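Local coordinates for protein TetR transcriptional regulator (Chloroflexus aurantiacus, PDB 3QBM) that probably binds DNA through an N-terminal helix-turn-helix domain and regulates transcription as a two-chain member of the TetR family, at residues V66-F70 / V127-W131; H79-I85 / I192-R197; Q15-F20 / D32-T37. One frame throughout, in Å; residues are numbered along the deposited sequence. Where two conformers were deposited one is given.

Interaction 1 of 3, residues V66-F70 / V127-W131; sequences VRERF and VIDEW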
loop_
_atom_site.group_PDB
_atom_site.type_symbol
_atom_site.label_atom_id
_atom_site.label_comp_id
_atom_site.label_asym_id
_atom_site.label_seq_id
_atom_site.Cartn_x
_atom_site.Cartn_y
_atom_site.Cartn_z
ATOM N N VAL A 66 -4.987 -13.032 -9.682
ATOM C CA VAL A 66 -4.395 -13.146 -8.347
ATOM C C VAL A 66 -4.823 -14.479 -7.677
ATOM O O VAL A 66 -3.985 -15.194 -7.149
ATOM C CB VAL A 66 -4.759 -11.898 -7.510
ATOM C CG1 VAL A 66 -4.454 -12.097 -6.054
ATOM C CG2 VAL A 66 -4.008 -10.658 -8.053
ATOM N N ARG A 67 -6.108 -14.806 -7.766
ATOM C CA ARG A 67 -6.689 -16.016 -7.186
ATOM C C ARG A 67 -6.011 -17.273 -7.745
ATOM O O ARG A 67 -5.661 -18.153 -6.966
ATOM C CB ARG A 67 -8.204 -16.053 -7.442
ATOM C CG ARG A 67 -8.992 -17.143 -6.752
ATOM C CD ARG A 67 -10.497 -16.984 -6.971
ATOM N NE ARG A 67 -10.964 -15.700 -6.427
ATOM C CZ ARG A 67 -11.480 -14.676 -7.126
ATOM N NH1 ARG A 67 -11.677 -14.741 -8.437
ATOM N NH2 ARG A 67 -11.841 -13.565 -6.489
ATOM N N GLU A 68 -5.846 -17.349 -9.075
ATOM C CA GLU A 68 -5.173 -18.491 -9.754
ATOM C C GLU A 68 -3.726 -18.683 -9.253
ATOM O O GLU A 68 -3.246 -19.800 -9.047
ATOM C CB GLU A 68 -5.132 -18.278 -11.292
ATOM C CG GLU A 68 -6.487 -18.414 -12.018
ATOM C CD GLU A 68 -6.494 -17.969 -13.516
ATOM O OE1 GLU A 68 -5.512 -17.372 -14.037
ATOM O OE2 GLU A 68 -7.535 -18.211 -14.170
ATOM N N ARG A 69 -3.036 -17.565 -9.120
ATOM C CA ARG A 69 -1.658 -17.494 -8.678
ATOM C C ARG A 69 -1.515 -18.018 -7.209
ATOM O O ARG A 69 -0.594 -18.799 -6.882
ATOM C CB ARG A 69 -1.248 -16.032 -8.836
ATOM C CG ARG A 69 0.165 -15.638 -8.574
ATOM C CD ARG A 69 1.081 -15.789 -9.761
ATOM N NE ARG A 69 2.435 -15.483 -9.294
ATOM C CZ ARG A 69 3.138 -14.419 -9.643
ATOM N NH1 ARG A 69 2.663 -13.581 -10.558
ATOM N NH2 ARG A 69 4.353 -14.231 -9.130
ATOM N N PHE A 70 -2.419 -17.609 -6.317
ATOM C CA PHE A 70 -2.424 -18.196 -4.965
ATOM C C PHE A 70 -2.812 -19.659 -4.976
ATOM O O PHE A 70 -2.258 -20.468 -4.255
ATOM C CB PHE A 70 -3.318 -17.412 -4.015
ATOM C CG PHE A 70 -2.661 -16.171 -3.506
ATOM C CD1 PHE A 70 -1.701 -16.243 -2.498
ATOM C CD2 PHE A 70 -2.920 -14.946 -4.073
ATOM C CE1 PHE A 70 -1.071 -15.139 -2.050
ATOM C CE2 PHE A 70 -2.277 -13.817 -3.617
ATOM C CZ PHE A 70 -1.351 -13.908 -2.616
ATOM N N VAL A 127 -11.679 -9.500 -1.949
ATOM C CA VAL A 127 -10.422 -10.237 -2.146
ATOM C C VAL A 127 -9.654 -10.405 -0.844
ATOM O O VAL A 127 -9.206 -11.529 -0.535
ATOM C CB VAL A 127 -9.508 -9.686 -3.252
ATOM C CG1 VAL A 127 -8.120 -10.438 -3.236
ATOM C CG2 VAL A 127 -10.219 -9.807 -4.625
ATOM N N ILE A 128 -9.515 -9.324 -0.079
ATOM C CA ILE A 128 -8.847 -9.380 1.222
ATOM C C ILE A 128 -9.585 -10.392 2.122
ATOM O O ILE A 128 -8.957 -11.173 2.804
ATOM C CB ILE A 128 -8.770 -8.002 1.869
ATOM C CG1 ILE A 128 -7.806 -7.096 1.050
ATOM C CG2 ILE A 128 -8.353 -8.079 3.335
ATOM C CD1 ILE A 128 -8.017 -5.645 1.309
ATOM N N ASP A 129 -10.918 -10.395 2.090
ATOM C CA ASP A 129 -11.689 -11.365 2.875
ATOM C C ASP A 129 -11.486 -12.811 2.432
ATOM O O ASP A 129 -11.525 -13.709 3.260
ATOM C CB ASP A 129 -13.166 -10.969 2.972
ATOM C CG ASP A 129 -13.377 -9.768 3.889
ATOM O OD1 ASP A 129 -12.438 -9.382 4.618
ATOM O OD2 ASP A 129 -14.474 -9.180 3.874
ATOM N N GLU A 130 -11.217 -13.044 1.153
ATOM C CA GLU A 130 -10.891 -14.410 0.688
ATOM C C GLU A 130 -9.566 -14.848 1.298
ATOM O O GLU A 130 -9.443 -15.978 1.781
ATOM C CB GLU A 130 -10.726 -14.519 -0.827
ATOM C CG GLU A 130 -11.875 -14.126 -1.691
ATOM C CD GLU A 130 -11.505 -14.297 -3.154
ATOM O OE1 GLU A 130 -11.461 -13.288 -3.891
ATOM O OE2 GLU A 130 -11.190 -15.440 -3.558
ATOM N N TRP A 131 -8.547 -13.967 1.237
ATOM C CA TRP A 131 -7.234 -14.265 1.854
ATOM C C TRP A 131 -7.376 -14.563 3.356
ATOM O O TRP A 131 -6.786 -15.493 3.882
ATOM C CB TRP A 131 -6.237 -13.088 1.666
ATOM C CG TRP A 131 -5.889 -12.795 0.241
ATOM C CD1 TRP A 131 -5.985 -13.647 -0.836
ATOM C CD2 TRP A 131 -5.290 -11.595 -0.258
ATOM N NE1 TRP A 131 -5.531 -13.026 -1.963
ATOM C CE2 TRP A 131 -5.076 -11.775 -1.636
ATOM C CE3 TRP A 131 -4.901 -10.393 0.333
ATOM C CZ2 TRP A 131 -4.523 -10.778 -2.449
ATOM C CZ3 TRP A 131 -4.371 -9.393 -0.473
ATOM C CH2 TRP A 131 -4.183 -9.606 -1.860
#
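R67 and E130 make the polar half of this contact, a two-pronged salt bridge in which the guanidinium comes side-on and gives one nitrogen to each carboxylate oxygen. R67 NE donates to E130 OE2 over 2.9 Å, on the oxygen's syn lone pair. R67 NH2 reaches E130 OE1 at 2.6 Å in an almost straight bond (176°), on the syn side but tilted from the carboxylate plane. In the conformer of E130 described, one of two, the paired bonds set the planes nearly coplanar. R67 gets there by a bend at chi3 (-61°), which swings NE and NH2 over to the neighbouring helix, and its NH1 turns back to a second carboxylate, that of E64. With an alanine here both bonds to E130 go, and its carboxylate is likely to be left without its mate across the contact, E64 without this charged partner.

These residues join helix 51-74, which leads out of the DNA-binding domain of a TetR-type regulator, to helix 118-144 of the all-helical C-terminal domain; the short segments run nearly parallel, with axes 12.1 Å apart, a separation bridged by the arginine–glutamate pair and the aromatic rings.

The apolar half is built round W131. V66 CG1 meets the indole at its edge, 3.8 Å from W131 CZ2. F70 CZ lies over one indole face, toward the rim, and V127 CG1 of W131's own helix over the opposite one. The F70 ring is oblique to the five-membered ring of W131, centroids 4.8 Å apart and planes at 54°. F87 and F91 of helix 80-92 extend the aromatic cluster.

Interaction 2 of 3, residues H79-I85 / I192-R197; sequences HTVDTII and ITQQVR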
loop_
_atom_site.group_PDB
_atom_site.type_symbol
_atom_site.label_atom_id
_atom_site.label_comp_id
_atom_site.label_asym_id
_atom_site.label_seq_id
_atom_site.Cartn_x
_atom_site.Cartn_y
_atom_site.Cartn_z
ATOM N N HIS A 79 1.889 -29.842 5.253
ATOM C CA HIS A 79 1.770 -29.264 6.606
ATOM C C HIS A 79 1.174 -27.877 6.458
ATOM O O HIS A 79 1.502 -27.135 5.505
ATOM C CB HIS A 79 3.154 -29.177 7.215
ATOM C CG HIS A 79 3.191 -28.897 8.674
ATOM N ND1 HIS A 79 2.955 -27.645 9.192
ATOM C CD2 HIS A 79 3.552 -29.677 9.718
ATOM C CE1 HIS A 79 3.133 -27.672 10.496
ATOM N NE2 HIS A 79 3.482 -28.897 10.842
ATOM N N THR A 80 0.267 -27.528 7.377
ATOM C CA THR A 80 -0.471 -26.278 7.283
ATOM C C THR A 80 0.428 -25.059 7.415
ATOM O O THR A 80 0.136 -24.003 6.868
ATOM C CB THR A 80 -1.603 -26.156 8.346
ATOM O OG1 THR A 80 -1.062 -26.356 9.652
ATOM C CG2 THR A 80 -2.774 -27.165 8.045
ATOM N N VAL A 81 1.517 -25.193 8.160
ATOM C CA VAL A 81 2.462 -24.102 8.258
ATOM C C VAL A 81 3.193 -23.890 6.929
ATOM O O VAL A 81 3.397 -22.734 6.506
ATOM C CB VAL A 81 3.379 -24.272 9.472
ATOM C CG1 VAL A 81 4.572 -23.266 9.480
ATOM C CG2 VAL A 81 2.530 -24.109 10.774
ATOM N N ASP A 82 3.551 -24.984 6.261
ATOM C CA ASP A 82 4.163 -24.900 4.930
ATOM C C ASP A 82 3.230 -24.146 4.003
ATOM O O ASP A 82 3.679 -23.327 3.212
ATOM C CB ASP A 82 4.481 -26.281 4.353
ATOM C CG ASP A 82 5.567 -27.024 5.134
ATOM O OD1 ASP A 82 6.214 -26.443 6.001
ATOM O OD2 ASP A 82 5.757 -28.208 4.874
ATOM N N THR A 83 1.932 -24.437 4.078
ATOM C CA THR A 83 0.955 -23.769 3.254
ATOM C C THR A 83 0.852 -22.281 3.566
ATOM O O THR A 83 0.798 -21.435 2.657
ATOM C CB THR A 83 -0.453 -24.408 3.407
ATOM O OG1 THR A 83 -0.332 -25.833 3.329
ATOM C CG2 THR A 83 -1.357 -23.859 2.326
ATOM N N ILE A 84 0.898 -21.933 4.846
ATOM C CA ILE A 84 0.825 -20.518 5.215
ATOM C C ILE A 84 2.094 -19.767 4.729
ATOM O O ILE A 84 2.011 -18.669 4.208
ATOM C CB ILE A 84 0.590 -20.312 6.720
ATOM C CG1 ILE A 84 -0.824 -20.773 7.078
ATOM C CG2 ILE A 84 0.678 -18.836 7.047
ATOM C CD1 ILE A 84 -1.051 -21.030 8.594
ATOM N N ILE A 85 3.243 -20.389 4.872
ATOM C CA ILE A 85 4.493 -19.782 4.400
ATOM C C ILE A 85 4.495 -19.674 2.837
ATOM O O ILE A 85 5.028 -18.739 2.275
ATOM C CB ILE A 85 5.703 -20.575 4.980
ATOM C CG1 ILE A 85 5.777 -20.387 6.482
ATOM C CG2 ILE A 85 7.022 -20.156 4.295
ATOM C CD1 ILE A 85 6.920 -21.102 7.168
ATOM N N ILE A 192 6.382 -17.283 12.223
ATOM C CA ILE A 192 5.402 -18.386 12.133
ATOM C C ILE A 192 6.041 -19.722 12.538
ATOM O O ILE A 192 5.490 -20.493 13.335
ATOM C CB ILE A 192 4.757 -18.416 10.734
ATOM C CG1 ILE A 192 3.856 -17.210 10.535
ATOM C CG2 ILE A 192 3.948 -19.700 10.535
ATOM C CD1 ILE A 192 3.517 -16.995 9.066
ATOM N N THR A 193 7.235 -19.999 12.051
ATOM C CA THR A 193 7.893 -21.255 12.408
ATOM C C THR A 193 8.240 -21.344 13.907
ATOM O O THR A 193 8.111 -22.416 14.539
ATOM C CB THR A 193 9.182 -21.399 11.595
ATOM O OG1 THR A 193 8.838 -21.426 10.211
ATOM C CG2 THR A 193 9.941 -22.674 11.973
ATOM N N GLN A 194 8.617 -20.209 14.495
ATOM C CA GLN A 194 9.055 -20.174 15.884
ATOM C C GLN A 194 7.918 -20.073 16.893
ATOM O O GLN A 194 7.986 -20.676 17.960
ATOM C CB GLN A 194 10.047 -19.015 16.122
ATOM C CG GLN A 194 11.380 -19.207 15.423
ATOM C CD GLN A 194 12.372 -18.094 15.701
ATOM O OE1 GLN A 194 12.017 -17.033 16.225
ATOM N NE2 GLN A 194 13.631 -18.325 15.327
ATOM N N GLN A 195 6.873 -19.312 16.557
ATOM C CA GLN A 195 5.802 -19.011 17.500
ATOM C C GLN A 195 4.397 -19.511 17.191
ATOM O O GLN A 195 3.576 -19.530 18.074
ATOM C CB GLN A 195 5.726 -17.486 17.722
ATOM C CG GLN A 195 7.060 -16.865 18.153
ATOM C CD GLN A 195 6.931 -15.439 18.675
ATOM O OE1 GLN A 195 6.004 -15.126 19.427
ATOM N NE2 GLN A 195 7.888 -14.587 18.332
ATOM N N VAL A 196 4.112 -19.873 15.945
ATOM C CA VAL A 196 2.798 -20.359 15.548
ATOM C C VAL A 196 2.801 -21.883 15.405
ATOM O O VAL A 196 1.851 -22.561 15.871
ATOM C CB VAL A 196 2.349 -19.659 14.279
ATOM C CG1 VAL A 196 1.097 -20.322 13.640
ATOM C CG2 VAL A 196 2.064 -18.167 14.572
ATOM N N ARG A 197 3.866 -22.426 14.807
ATOM C CA ARG A 197 4.011 -23.847 14.596
ATOM C C ARG A 197 4.208 -24.549 15.935
ATOM O O ARG A 197 5.043 -24.144 16.744
ATOM C CB ARG A 197 5.226 -24.125 13.716
ATOM C CG ARG A 197 5.428 -25.566 13.271
ATOM C CD ARG A 197 6.475 -25.638 12.174
ATOM N NE ARG A 197 6.608 -27.005 11.668
ATOM C CZ ARG A 197 6.750 -27.345 10.381
ATOM N NH1 ARG A 197 6.818 -26.425 9.430
ATOM N NH2 ARG A 197 6.806 -28.627 10.047
HETATM O O HOH W 1 6.774 -29.406 7.273
#
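R197, near the C-terminal end of the chain, lays its side chain over H79 and V81 at the start of helix 80-92 and gives the most surface to the contact. CG stands anti to the backbone N (chi1 -173°) and the chain stays extended to NE, which carries the guanidinium over H79. There it lies flat on the imidazole, planes 18° apart and centres 3.7 Å apart, with R197 NH2 over the ring face toward its rim. The ring is held from both of its nitrogens: H79 ND1, at the N-cap of the helix, accepts from V81 N at 3.0 Å, and H79 NE2 is hydrogen-bonded to A199 O, at the C terminus. R197 NH1 also makes a weak, long salt bridge to D82 OD1 (3.5 Å), and a water in the guanidinium plane links R197 NH2 to D82 OD2.

V81 sits beneath this polar layer. Its CG2 runs alongside the aliphatic part of R197, while V81 CG1 touches I192 CG2 at 3.8 Å, the two side chains sliding past each other in opposite directions. I192 CD1 reaches on to I84 CG2 (3.9 Å), and I161 of helix 154-175 packs against both isoleucines. At the margin I85 CD1 meets T193 OG1, a hydroxyl bonded to A189 O in its own helix.

The short helical segments cross at 132°, joining helix 80-92 to helix 179-196, the last of the chain, in the C-terminal domain, which in TetR relatives commonly binds ligands. The direct R197–D82 bridge being long and weak, the stack on H79 and the water-mediated link to D82 probably contribute to holding the guanidinium.

Interaction 3 of 3, residues Q15-F20 / D32-T37; sequences QAAALF and DIMAAT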
loop_
_atom_site.group_PDB
_atom_site.type_symbol
_atom_site.label_atom_id
_atom_site.label_comp_id
_atom_site.label_asym_id
_atom_site.label_seq_id
_atom_site.Cartn_x
_atom_site.Cartn_y
_atom_site.Cartn_z
ATOM N N GLN A 15 -6.690 -6.350 -21.301
ATOM C CA GLN A 15 -5.863 -5.177 -21.634
ATOM C C GLN A 15 -6.175 -3.956 -20.752
ATOM O O GLN A 15 -5.271 -3.200 -20.368
ATOM C CB GLN A 15 -6.046 -4.800 -23.099
ATOM C CG GLN A 15 -5.638 -5.912 -24.085
ATOM C CD GLN A 15 -4.161 -6.251 -24.014
ATOM O OE1 GLN A 15 -3.315 -5.397 -23.726
ATOM N NE2 GLN A 15 -3.846 -7.514 -24.274
ATOM N N ALA A 16 -7.459 -3.745 -20.460
ATOM C CA ALA A 16 -7.856 -2.621 -19.587
ATOM C C ALA A 16 -7.199 -2.808 -18.224
ATOM O O ALA A 16 -6.625 -1.868 -17.671
ATOM C CB ALA A 16 -9.349 -2.553 -19.432
ATOM N N ALA A 17 -7.252 -4.035 -17.710
ATOM C CA ALA A 17 -6.678 -4.335 -16.387
ATOM C C ALA A 17 -5.222 -3.949 -16.298
ATOM O O ALA A 17 -4.794 -3.342 -15.307
ATOM C CB ALA A 17 -6.856 -5.835 -15.993
ATOM N N ALA A 18 -4.449 -4.277 -17.325
ATOM C CA ALA A 18 -3.012 -3.976 -17.308
ATOM C C ALA A 18 -2.778 -2.486 -17.321
ATOM O O ALA A 18 -1.925 -1.987 -16.590
ATOM C CB ALA A 18 -2.285 -4.654 -18.479
ATOM N N LEU A 19 -3.558 -1.736 -18.114
ATOM C CA LEU A 19 -3.385 -0.302 -18.134
ATOM C C LEU A 19 -3.795 0.339 -16.794
ATOM O O LEU A 19 -3.130 1.260 -16.308
ATOM C CB LEU A 19 -4.208 0.336 -19.264
ATOM C CG LEU A 19 -3.701 0.055 -20.691
ATOM C CD1 LEU A 19 -4.771 0.391 -21.757
ATOM C CD2 LEU A 19 -2.435 0.848 -20.958
ATOM N N PHE A 20 -4.928 -0.099 -16.245
ATOM C CA PHE A 20 -5.430 0.490 -15.001
ATOM C C PHE A 20 -4.449 0.202 -13.851
ATOM O O PHE A 20 -4.317 0.987 -12.923
ATOM C CB PHE A 20 -6.785 -0.098 -14.587
ATOM C CG PHE A 20 -7.933 0.257 -15.467
ATOM C CD1 PHE A 20 -8.165 1.555 -15.871
ATOM C CD2 PHE A 20 -8.880 -0.710 -15.799
ATOM C CE1 PHE A 20 -9.262 1.869 -16.634
ATOM C CE2 PHE A 20 -9.979 -0.388 -16.550
ATOM C CZ PHE A 20 -10.170 0.879 -16.974
ATOM N N ASP A 32 -6.271 5.138 -24.550
ATOM C CA ASP A 32 -5.192 4.174 -24.190
ATOM C C ASP A 32 -5.724 2.746 -24.334
ATOM O O ASP A 32 -5.051 1.896 -24.864
ATOM C CB ASP A 32 -4.685 4.398 -22.732
ATOM C CG ASP A 32 -4.127 5.815 -22.507
ATOM O OD1 ASP A 32 -3.297 6.234 -23.328
ATOM O OD2 ASP A 32 -4.511 6.518 -21.542
ATOM N N ILE A 33 -6.940 2.491 -23.851
ATOM C CA ILE A 33 -7.564 1.191 -23.989
ATOM C C ILE A 33 -7.726 0.864 -25.485
ATOM O O ILE A 33 -7.457 -0.238 -25.895
ATOM C CB ILE A 33 -8.916 1.142 -23.208
ATOM C CG1 ILE A 33 -8.679 1.390 -21.702
ATOM C CG2 ILE A 33 -9.609 -0.193 -23.392
ATOM C CD1 ILE A 33 -9.953 1.730 -20.933
HETATM N N MSE A 34 -8.150 1.833 -26.290
HETATM C CA MSE A 34 -8.250 1.665 -27.771
HETATM C C MSE A 34 -6.902 1.197 -28.358
HETATM O O MSE A 34 -6.837 0.163 -29.021
HETATM C CB MSE A 34 -8.715 2.977 -28.453
HETATM C CG MSE A 34 -10.187 3.337 -28.159
HETATM SE SE MSE A 34 -10.617 5.173 -28.546
HETATM C CE MSE A 34 -9.924 5.163 -30.371
ATOM N N ALA A 35 -5.836 1.937 -28.062
ATOM C CA ALA A 35 -4.482 1.595 -28.551
ATOM C C ALA A 35 -4.045 0.181 -28.171
ATOM O O ALA A 35 -3.516 -0.535 -29.003
ATOM C CB ALA A 35 -3.442 2.619 -28.033
ATOM N N ALA A 36 -4.278 -0.223 -26.924
ATOM C CA ALA A 36 -3.854 -1.539 -26.449
ATOM C C ALA A 36 -4.690 -2.712 -27.008
ATOM O O ALA A 36 -4.205 -3.830 -27.067
ATOM C CB ALA A 36 -3.890 -1.577 -24.937
ATOM N N THR A 37 -5.954 -2.467 -27.370
ATOM C CA THR A 37 -6.827 -3.537 -27.856
ATOM C C THR A 37 -6.906 -3.516 -29.374
ATOM O O THR A 37 -7.340 -4.496 -29.987
ATOM C CB THR A 37 -8.261 -3.382 -27.311
ATOM O OG1 THR A 37 -8.787 -2.110 -27.739
ATOM C CG2 THR A 37 -8.286 -3.493 -25.757
#
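An apolar helix-to-helix contact inside the N-terminal DNA-binding domain, this one packs helix 2-23 on helix 30-37; segments 15-20 and 32-37 cross at 127°, with their axes 9.6 Å apart. L19 carries the contact. With CG anti to the carbonyl carbon (chi1 -70°), its CD1 methyl packs against D32, I33 and A36, lying 3.5 Å from D32 O and 3.8 Å from A36 CB. On the inner side I33 CD1 approaches F20 CZ at 4.1 Å, oblique to the ring. Both residues are buried: F20 stacks on Y25 and touches A58, while I33 also packs on L54 of helix 51-74 and I44 of helix 41-45.

The fold is the three-helix bundle of TetR regulators, and helix 30-37 is the first helix of the predicted helix-turn-helix, ahead of helix 41-45, the probable recognition helix. Helix 2-23 thus backs the motif.

At the other end Q15 closes the interface. Its CB meets T37 CG2 at 3.7 Å, the side chains passing in opposite directions, and a bend at chi2 (-64°) folds the amide back so that Q15 OE1 lies 4.0 Å from A36 CB. T37 ends helix 30-37, where its OG1 is bonded to L39 N in the turn that follows. D32 OD2 is hydrogen-bonded to A29 N, just before the helix, while D32 CB stays beside L19 CD1.

From the N terminus, interaction 3 comes first, folding helix 30-37 back on helix 2-23 within the DNA-binding domain and closing a loop of only 11 residues. Helix 51-74 then leads to interaction 1, where 66-70 meets 127-131 across a 56-residue connection and ties the connecting helix to the C-terminal domain. Segment 79-85 lies within that connection and its partner 192-197 beyond it, so interactions 1 and 2 cross; interaction 2 ties helix 80-92 to helix 179-196 at the end of the chain. Interaction 3 is in series with both. Centres lie about 19 Å (1 and 2), 23 Å (1 and 3) and 40 Å (2 and 3) apart, interactions 2 and 3 on opposite sides of the chain's centre.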